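Local coordinates for protein LYND (Lyngbya aestuarii, PDB 4V1T) that probably acts as a YcaO-type cyclodehydratase that uses ATP and magnesium to turn residues of a cyanobactin precursor peptide into azoline heterocycles, at residues B[86-89]-B[90-94]; B[57-60]-B[61-65]; B[99-103]-B[104-108]; B[156-160]-B[161-165]. All coordinates share one frame; numbering follows the deposited sequence.

Contact 1: residues B[86-89]-B[90-94]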
# COMPACT_ATOMS: atom_id res chain seq x y z
N PRO B 86 25.81 34.24 -8.19
CA PRO B 86 27.16 34.03 -8.71
C PRO B 86 28.00 33.07 -7.89
O PRO B 86 28.86 32.39 -8.44
CB PRO B 86 27.78 35.43 -8.67
CG PRO B 86 26.62 36.36 -8.70
CD PRO B 86 25.52 35.67 -7.96
N GLU B 87 27.75 33.01 -6.58
CA GLU B 87 28.58 32.24 -5.67
C GLU B 87 28.24 30.76 -5.67
O GLU B 87 28.89 29.97 -5.00
CB GLU B 87 28.49 32.78 -4.24
CG GLU B 87 27.08 32.95 -3.70
CD GLU B 87 26.50 34.32 -3.99
OE1 GLU B 87 26.95 35.30 -3.36
OE2 GLU B 87 25.62 34.42 -4.86
N LEU B 88 27.22 30.37 -6.44
CA LEU B 88 26.83 28.96 -6.53
C LEU B 88 27.16 28.38 -7.90
O LEU B 88 26.98 29.05 -8.91
CB LEU B 88 25.32 28.81 -6.28
CG LEU B 88 24.78 29.18 -4.91
CD1 LEU B 88 23.27 29.07 -4.92
CD2 LEU B 88 25.39 28.33 -3.82
N SER B 89 27.63 27.14 -7.92
CA SER B 89 27.80 26.43 -9.18
C SER B 89 26.43 26.23 -9.84
O SER B 89 25.40 26.30 -9.18
CB SER B 89 28.47 25.07 -8.94
OG SER B 89 27.57 24.16 -8.35
N SER B 90 26.43 25.97 -11.14
CA SER B 90 25.18 25.74 -11.86
C SER B 90 24.47 24.50 -11.31
O SER B 90 23.24 24.46 -11.24
CB SER B 90 25.44 25.59 -13.36
OG SER B 90 26.39 24.58 -13.61
N GLU B 91 25.24 23.50 -10.90
CA GLU B 91 24.69 22.25 -10.40
C GLU B 91 24.02 22.42 -9.04
O GLU B 91 22.93 21.88 -8.81
CB GLU B 91 25.77 21.18 -10.31
CG GLU B 91 26.19 20.60 -11.66
CD GLU B 91 27.49 21.19 -12.16
OE1 GLU B 91 27.73 22.41 -11.96
OE2 GLU B 91 28.29 20.44 -12.74
N VAL B 92 24.65 23.18 -8.16
CA VAL B 92 24.09 23.46 -6.84
C VAL B 92 22.85 24.36 -6.95
O VAL B 92 21.83 24.11 -6.33
CB VAL B 92 25.13 24.11 -5.92
CG1 VAL B 92 24.49 24.61 -4.63
CG2 VAL B 92 26.23 23.11 -5.59
N ALA B 93 22.96 25.43 -7.74
CA ALA B 93 21.82 26.30 -7.99
C ALA B 93 20.65 25.51 -8.52
O ALA B 93 19.50 25.78 -8.16
CB ALA B 93 22.19 27.42 -8.96
N ALA B 94 20.93 24.55 -9.39
CA ALA B 94 19.89 23.71 -9.99
C ALA B 94 19.19 22.87 -8.93
O ALA B 94 17.98 22.67 -8.98
CB ALA B 94 20.49 22.82 -11.06

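Contact 2: residues B[57-60]-B[61-65]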
# COMPACT_ATOMS: atom_id res chain seq x y z
N GLU B 57 20.09 45.34 -25.32
CA GLU B 57 20.96 45.76 -26.41
C GLU B 57 21.26 44.57 -27.33
O GLU B 57 21.37 44.73 -28.54
CB GLU B 57 22.25 46.40 -25.88
CG GLU B 57 23.48 45.49 -25.83
CD GLU B 57 24.75 46.26 -25.48
OE1 GLU B 57 24.67 47.49 -25.26
OE2 GLU B 57 25.83 45.62 -25.43
N LYS B 58 21.39 43.39 -26.74
CA LYS B 58 21.60 42.18 -27.52
C LYS B 58 20.44 41.96 -28.49
O LYS B 58 20.62 41.37 -29.56
CB LYS B 58 21.77 40.98 -26.58
CG LYS B 58 21.98 39.64 -27.27
CD LYS B 58 23.27 39.60 -28.06
CE LYS B 58 23.60 38.18 -28.49
NZ LYS B 58 24.79 38.14 -29.37
N LEU B 59 19.26 42.45 -28.11
CA LEU B 59 18.06 42.32 -28.93
C LEU B 59 17.59 43.67 -29.47
O LEU B 59 16.44 43.83 -29.87
CB LEU B 59 16.93 41.66 -28.14
CG LEU B 59 17.01 40.15 -27.91
CD1 LEU B 59 15.87 39.72 -27.02
CD2 LEU B 59 16.96 39.39 -29.23
N ASP B 60 18.49 44.65 -29.50
CA ASP B 60 18.15 45.98 -29.99
C ASP B 60 17.69 45.94 -31.45
O ASP B 60 17.11 46.89 -31.94
CB ASP B 60 19.34 46.92 -29.84
CG ASP B 60 18.93 48.38 -29.88
OD1 ASP B 60 17.99 48.76 -29.15
OD2 ASP B 60 19.55 49.15 -30.64
N GLY B 61 17.97 44.83 -32.13
CA GLY B 61 17.53 44.64 -33.50
C GLY B 61 16.02 44.62 -33.65
O GLY B 61 15.46 45.51 -34.28
N GLU B 62 15.37 43.63 -33.04
CA GLU B 62 13.93 43.46 -33.19
C GLU B 62 13.14 43.88 -31.96
O GLU B 62 12.51 44.94 -31.94
CB GLU B 62 13.58 42.02 -33.56
CG GLU B 62 12.20 41.89 -34.21
CD GLU B 62 11.53 40.56 -33.95
OE1 GLU B 62 12.24 39.57 -33.69
OE2 GLU B 62 10.28 40.50 -34.00
N VAL B 63 13.20 43.06 -30.92
CA VAL B 63 12.33 43.21 -29.76
C VAL B 63 12.68 44.48 -28.99
O VAL B 63 13.83 44.69 -28.62
CB VAL B 63 12.45 42.00 -28.80
CG1 VAL B 63 11.37 42.06 -27.73
CG2 VAL B 63 12.35 40.68 -29.58
N PRO B 64 11.68 45.34 -28.73
CA PRO B 64 11.95 46.54 -27.94
C PRO B 64 11.94 46.26 -26.44
O PRO B 64 11.43 45.21 -26.02
CB PRO B 64 10.82 47.48 -28.35
CG PRO B 64 9.69 46.58 -28.68
CD PRO B 64 10.28 45.30 -29.21
N PRO B 65 12.50 47.18 -25.63
CA PRO B 65 12.65 46.99 -24.18
C PRO B 65 11.36 46.66 -23.44
O PRO B 65 11.35 45.75 -22.61
CB PRO B 65 13.20 48.34 -23.70
CG PRO B 65 13.86 48.94 -24.90
CD PRO B 65 13.07 48.46 -26.08

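Contact 3: residues B[99-103]-B[104-108]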
# COMPACT_ATOMS: atom_id res chain seq x y z
N LEU B 99 13.88 22.68 -6.05
CA LEU B 99 13.06 22.65 -4.85
C LEU B 99 12.21 23.92 -4.72
O LEU B 99 11.52 24.11 -3.74
CB LEU B 99 13.96 22.50 -3.62
CG LEU B 99 14.57 21.10 -3.45
CD1 LEU B 99 15.67 21.12 -2.40
CD2 LEU B 99 13.49 20.10 -3.08
N GLY B 100 12.28 24.77 -5.74
CA GLY B 100 11.49 25.99 -5.78
C GLY B 100 12.12 27.14 -5.01
O GLY B 100 11.43 28.07 -4.63
N ILE B 101 13.43 27.07 -4.78
CA ILE B 101 14.16 28.09 -4.04
C ILE B 101 15.03 28.93 -4.96
O ILE B 101 15.80 28.39 -5.76
CB ILE B 101 15.06 27.48 -2.96
CG1 ILE B 101 14.28 26.52 -2.05
CG2 ILE B 101 15.72 28.59 -2.15
CD1 ILE B 101 13.15 27.18 -1.27
N ALA B 102 14.88 30.25 -4.90
CA ALA B 102 15.72 31.15 -5.70
C ALA B 102 17.17 30.98 -5.28
O ALA B 102 17.47 31.04 -4.09
CB ALA B 102 15.28 32.60 -5.53
N PRO B 103 18.08 30.76 -6.24
CA PRO B 103 19.46 30.48 -5.85
C PRO B 103 20.13 31.53 -4.95
O PRO B 103 20.91 31.15 -4.10
CB PRO B 103 20.19 30.34 -7.19
CG PRO B 103 19.25 30.81 -8.23
CD PRO B 103 17.89 30.63 -7.69
N PRO B 104 19.85 32.83 -5.15
CA PRO B 104 20.45 33.77 -4.20
C PRO B 104 19.92 33.62 -2.77
O PRO B 104 20.65 33.89 -1.82
CB PRO B 104 20.08 35.14 -4.77
CG PRO B 104 18.93 34.90 -5.65
CD PRO B 104 19.14 33.54 -6.23
N VAL B 105 18.67 33.20 -2.64
CA VAL B 105 18.10 32.90 -1.32
C VAL B 105 18.77 31.68 -0.70
O VAL B 105 19.05 31.66 0.50
CB VAL B 105 16.58 32.66 -1.40
CG1 VAL B 105 16.03 32.17 -0.07
CG2 VAL B 105 15.86 33.94 -1.83
N ALA B 106 19.01 30.66 -1.51
CA ALA B 106 19.67 29.44 -1.05
C ALA B 106 21.09 29.74 -0.60
O ALA B 106 21.55 29.21 0.41
CB ALA B 106 19.67 28.38 -2.14
N ALA B 107 21.78 30.57 -1.36
CA ALA B 107 23.16 30.91 -1.06
C ALA B 107 23.28 31.58 0.31
O ALA B 107 24.22 31.33 1.07
CB ALA B 107 23.73 31.82 -2.14
N GLU B 108 22.31 32.44 0.63
CA GLU B 108 22.32 33.15 1.90
C GLU B 108 22.00 32.18 3.06
O GLU B 108 22.63 32.23 4.12
CB GLU B 108 21.31 34.30 1.89
CG GLU B 108 21.75 35.53 2.68
CD GLU B 108 22.85 36.31 1.98
OE1 GLU B 108 22.86 36.37 0.74
OE2 GLU B 108 23.71 36.86 2.70

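Contact 4: residues B[156-160]-B[161-165]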
# COMPACT_ATOMS: atom_id res chain seq x y z
N VAL B 156 23.16 16.06 16.25
CA VAL B 156 23.62 15.11 17.25
C VAL B 156 23.83 13.73 16.61
O VAL B 156 22.89 13.13 16.11
CB VAL B 156 22.63 14.99 18.42
CG1 VAL B 156 23.15 14.03 19.48
CG2 VAL B 156 22.38 16.35 19.03
N LEU B 157 25.07 13.25 16.64
CA LEU B 157 25.40 11.93 16.10
C LEU B 157 25.43 10.93 17.24
O LEU B 157 26.18 11.11 18.20
CB LEU B 157 26.75 11.94 15.39
CG LEU B 157 27.17 13.18 14.61
CD1 LEU B 157 28.44 12.89 13.85
CD2 LEU B 157 26.09 13.64 13.65
N THR B 158 24.62 9.88 17.14
CA THR B 158 24.52 8.88 18.19
C THR B 158 24.73 7.50 17.61
O THR B 158 24.66 7.32 16.39
CB THR B 158 23.15 8.92 18.90
OG1 THR B 158 23.18 8.07 20.06
CG2 THR B 158 22.02 8.48 17.96
N ASP B 159 25.02 6.53 18.48
CA ASP B 159 25.08 5.12 18.10
C ASP B 159 23.76 4.43 18.46
O ASP B 159 23.50 3.32 18.01
CB ASP B 159 26.26 4.41 18.78
CG ASP B 159 26.24 4.55 20.30
OD1 ASP B 159 25.64 5.51 20.82
OD2 ASP B 159 26.83 3.69 20.98
N ASP B 160 22.95 5.09 19.27
CA ASP B 160 21.64 4.57 19.64
C ASP B 160 20.72 5.72 19.99
O ASP B 160 21.15 6.70 20.61
CB ASP B 160 21.75 3.59 20.81
CG ASP B 160 20.52 2.72 20.95
OD1 ASP B 160 20.47 1.64 20.31
OD2 ASP B 160 19.61 3.10 21.71
N TYR B 161 19.45 5.61 19.61
CA TYR B 161 18.48 6.68 19.84
C TYR B 161 17.92 6.71 21.27
O TYR B 161 17.16 7.61 21.61
CB TYR B 161 17.33 6.58 18.85
CG TYR B 161 17.59 7.32 17.55
CD1 TYR B 161 18.83 7.27 16.92
CD2 TYR B 161 16.60 8.08 16.95
CE1 TYR B 161 19.07 7.95 15.74
CE2 TYR B 161 16.83 8.77 15.78
CZ TYR B 161 18.06 8.70 15.17
OH TYR B 161 18.28 9.38 14.00
N LEU B 162 18.32 5.75 22.10
CA LEU B 162 17.92 5.74 23.51
C LEU B 162 19.10 6.01 24.43
O LEU B 162 19.05 5.72 25.63
CB LEU B 162 17.26 4.41 23.88
CG LEU B 162 15.84 4.17 23.34
CD1 LEU B 162 15.36 2.79 23.76
CD2 LEU B 162 14.87 5.24 23.82
N GLN B 163 20.16 6.60 23.89
CA GLN B 163 21.29 7.03 24.72
C GLN B 163 20.80 8.02 25.78
O GLN B 163 20.23 9.05 25.43
CB GLN B 163 22.38 7.68 23.87
CG GLN B 163 23.29 6.69 23.16
CD GLN B 163 24.30 6.05 24.09
OE1 GLN B 163 24.21 6.19 25.31
NE2 GLN B 163 25.29 5.36 23.53
N PRO B 164 21.03 7.71 27.07
CA PRO B 164 20.48 8.56 28.14
C PRO B 164 20.92 10.03 28.09
O PRO B 164 20.20 10.88 28.62
CB PRO B 164 20.98 7.89 29.43
CG PRO B 164 22.03 6.93 29.02
CD PRO B 164 21.69 6.52 27.62
N GLU B 165 22.05 10.33 27.46
CA GLU B 165 22.50 11.71 27.35
C GLU B 165 21.56 12.55 26.46
O GLU B 165 21.51 13.77 26.58
CB GLU B 165 23.91 11.77 26.78
CG GLU B 165 24.38 13.20 26.54
CD GLU B 165 25.85 13.31 26.20
OE1 GLU B 165 26.60 12.33 26.39
OE2 GLU B 165 26.25 14.41 25.74

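Contact 1: residues B[86-89]-B[90-94]
Ser89 reaches forward with its hydroxyl to the first turn of the helix and caps it through Val92. CB lies beside the start of the turn, 4.1 Å from Glu91 N. One bond further out, OG occupies the cramped position between the backbone N and the carbonyl carbon (chi1 74°). There it accepts the N-H of Val92, with Val92 N 3.1 Å from Ser89 OG and a nearly straight N-H...O angle of 163°. The same oxygen rests against the branch of its partner, 3.2 Å from Val92 CG2. Ser89 is thus the N-cap of helix 90-98, and its own carbonyl starts the regular ladder: Ala93 N reaches Ser89 O at 3.0 Å. On the preceding residue, Leu88 CB meets Ala93 CB at 4.3 Å, the pairing of a hydrophobic staple that brackets the cap. The end of that leucine, CD2, passes at about a right angle to Val92 and touches Val92 CG1 at 3.9 Å. Leu88 and Ala93 also pack on Pro103 of the next helix, while Val92 lies against Leu249 of the second subunit. On the exposed side of the turn, Ser90 OG donates to Glu91 OE1 at 3.0 Å, coming from above the carboxylate plane. The bent chain of Glu91 brings the acceptor back to its neighbour, and OE1 stands 4.0 Å from Ser89 OG.

Contact 2: residues B[57-60]-B[61-65]
Leu59 and Val63 form the apolar side of this turn, with Leu59 CD1 approaching Val63 CG2 at a relaxed 4.5 Å. The closer packing is in the backbone beside them. Leu59 O points into the bend and comes within 2.9 Å of Gly61 N, at an angle too poor for a hydrogen bond, and within 3.0 Å of Val63 O. Two carbonyl oxygens so near each other are likely to repel, a cost of folding the chain back so sharply. The bend links helix 52-58 to helix 65-78 in the winged helix-turn-helix domain: Leu59 is where the first leaves helical geometry, and Pro64 holds the N-cap position of the second. Helix 37-42 backs the apolar side, Leu59 lying on Gln41 and Ile42, and Val63 on Leu38 and Gln41. The opposite character belongs to Asp60, Gly61 and Glu62, all exposed. The CB of Asp60 points away from residues 61-65, so its carboxylate adds nothing to the packing within the turn. Glu62 directs its carboxylate elsewhere, OE1 being hydrogen-bonded to Gln41 NE2.

Contact 3: residues B[99-103]-B[104-108]
Pro103 and Pro104 set their rings side by side, both pointing the same way. The meeting is tight: Pro103 CG lies 3.4 Å from Pro104 CD, and Pro103 CB and CD also border that one methylene. The same CD is touched by Ala102 CB at 4.0 Å, so the methylene has the ring on one flank and the methyl roughly at right angles to it. Beyond the pair, strand 81-83 lies close, Thr82 against Pro103 and Glu83 against Pro104. The two prolines are the first residues of helix 103-109, where a proline costs nothing in bonding because N-H groups there have no acceptor in a preceding turn. Ala102 at the N-cap supplies the first carbonyl: Ala106 N meets Ala102 O at 3.0 Å, nearly along the C=O axis, while Val105 N adds a weak, strongly bent bond of 119° to the same oxygen. Pro103 O takes Ala107 N at 2.9 Å. One residue ahead of the cap, Ile101 makes a hydrophobic staple with Ala106. Its CG1 stands anti to the carbonyl carbon (chi1 -53°), which turns CG2 toward the helix, 4.0 Å from Ala106 CB and 4.2 Å from Val105 CG1. With an alanine at Pro103, CB stays but the ring carbons beside Pro104 CD go, which would probably open a small gap there and let the backbone at the helix start turn more freely. Ile101 and Val105 continue onto helix 250-275, meeting Val269 and Val273.

Contact 4: residues B[156-160]-B[161-165]
Gln163 and Asp159 are joined side chain to side chain by a nearly straight bond: Gln163 NE2 donates to Asp159 OD1 at 2.7 Å with an angle of 165°. The amide uses the syn lone pair of OD1, and its plane is only 23° from that of the carboxylate. Backbone N-H groups make the second set. Leu162 N reaches Asp160 OD2 at 3.0 Å from the anti side, 31° out of the carboxylate plane, closing an Asx turn. Superimposed on it is a type I beta turn from Asp160 to Gln163, whose own bond, Gln163 N to Asp160 O, is weak at 3.4 Å. Two hydroxyls complete the hydrogen bonds: Thr158 OG1 donates to that same carbonyl from above its plane, and Tyr161 OH is bonded to Gly193 O. Van der Waals contact is modest. Thr158 CG2 meets Tyr161 CD1 obliquely at 3.6 Å, and the Thr158 and Gln163 side chains run past each other in opposite directions, CG of Gln163 3.4 Å from Thr158 OG1. The turn carries the chain from strand 154-157 into helix 165-176, within the beta-alpha-beta crossover to parallel strand 180-184. A leucine in place of Asp160 would probably leave the N-H of Leu162 and the guanidinium of Arg215 without their shared acceptor. Although Asp160 is buried, the salt bridge from Arg215 and the N-H of Leu162 at OD2 would probably keep its carboxylate ionised.

From the N terminus the four contacts come in series, none inside or across another. Contact 2 closes the turn between helices 52-58 and 65-78 of the winged helix-turn-helix domain. After strand 81-83, contact 1 opens helix 90-98, and contact 3 ends the loop that follows and opens helix 103-109. Contacts 1 and 3 touch, their centres about 10 Å apart, so both helix starts share one apolar patch. Contact 4 lies farther on, at the end of a strand of the mixed sheet, joining strand 154-157 to helix 165-176. Its centre is about 33 Å from that of contact 3 and about 62 Å from that of contact 2.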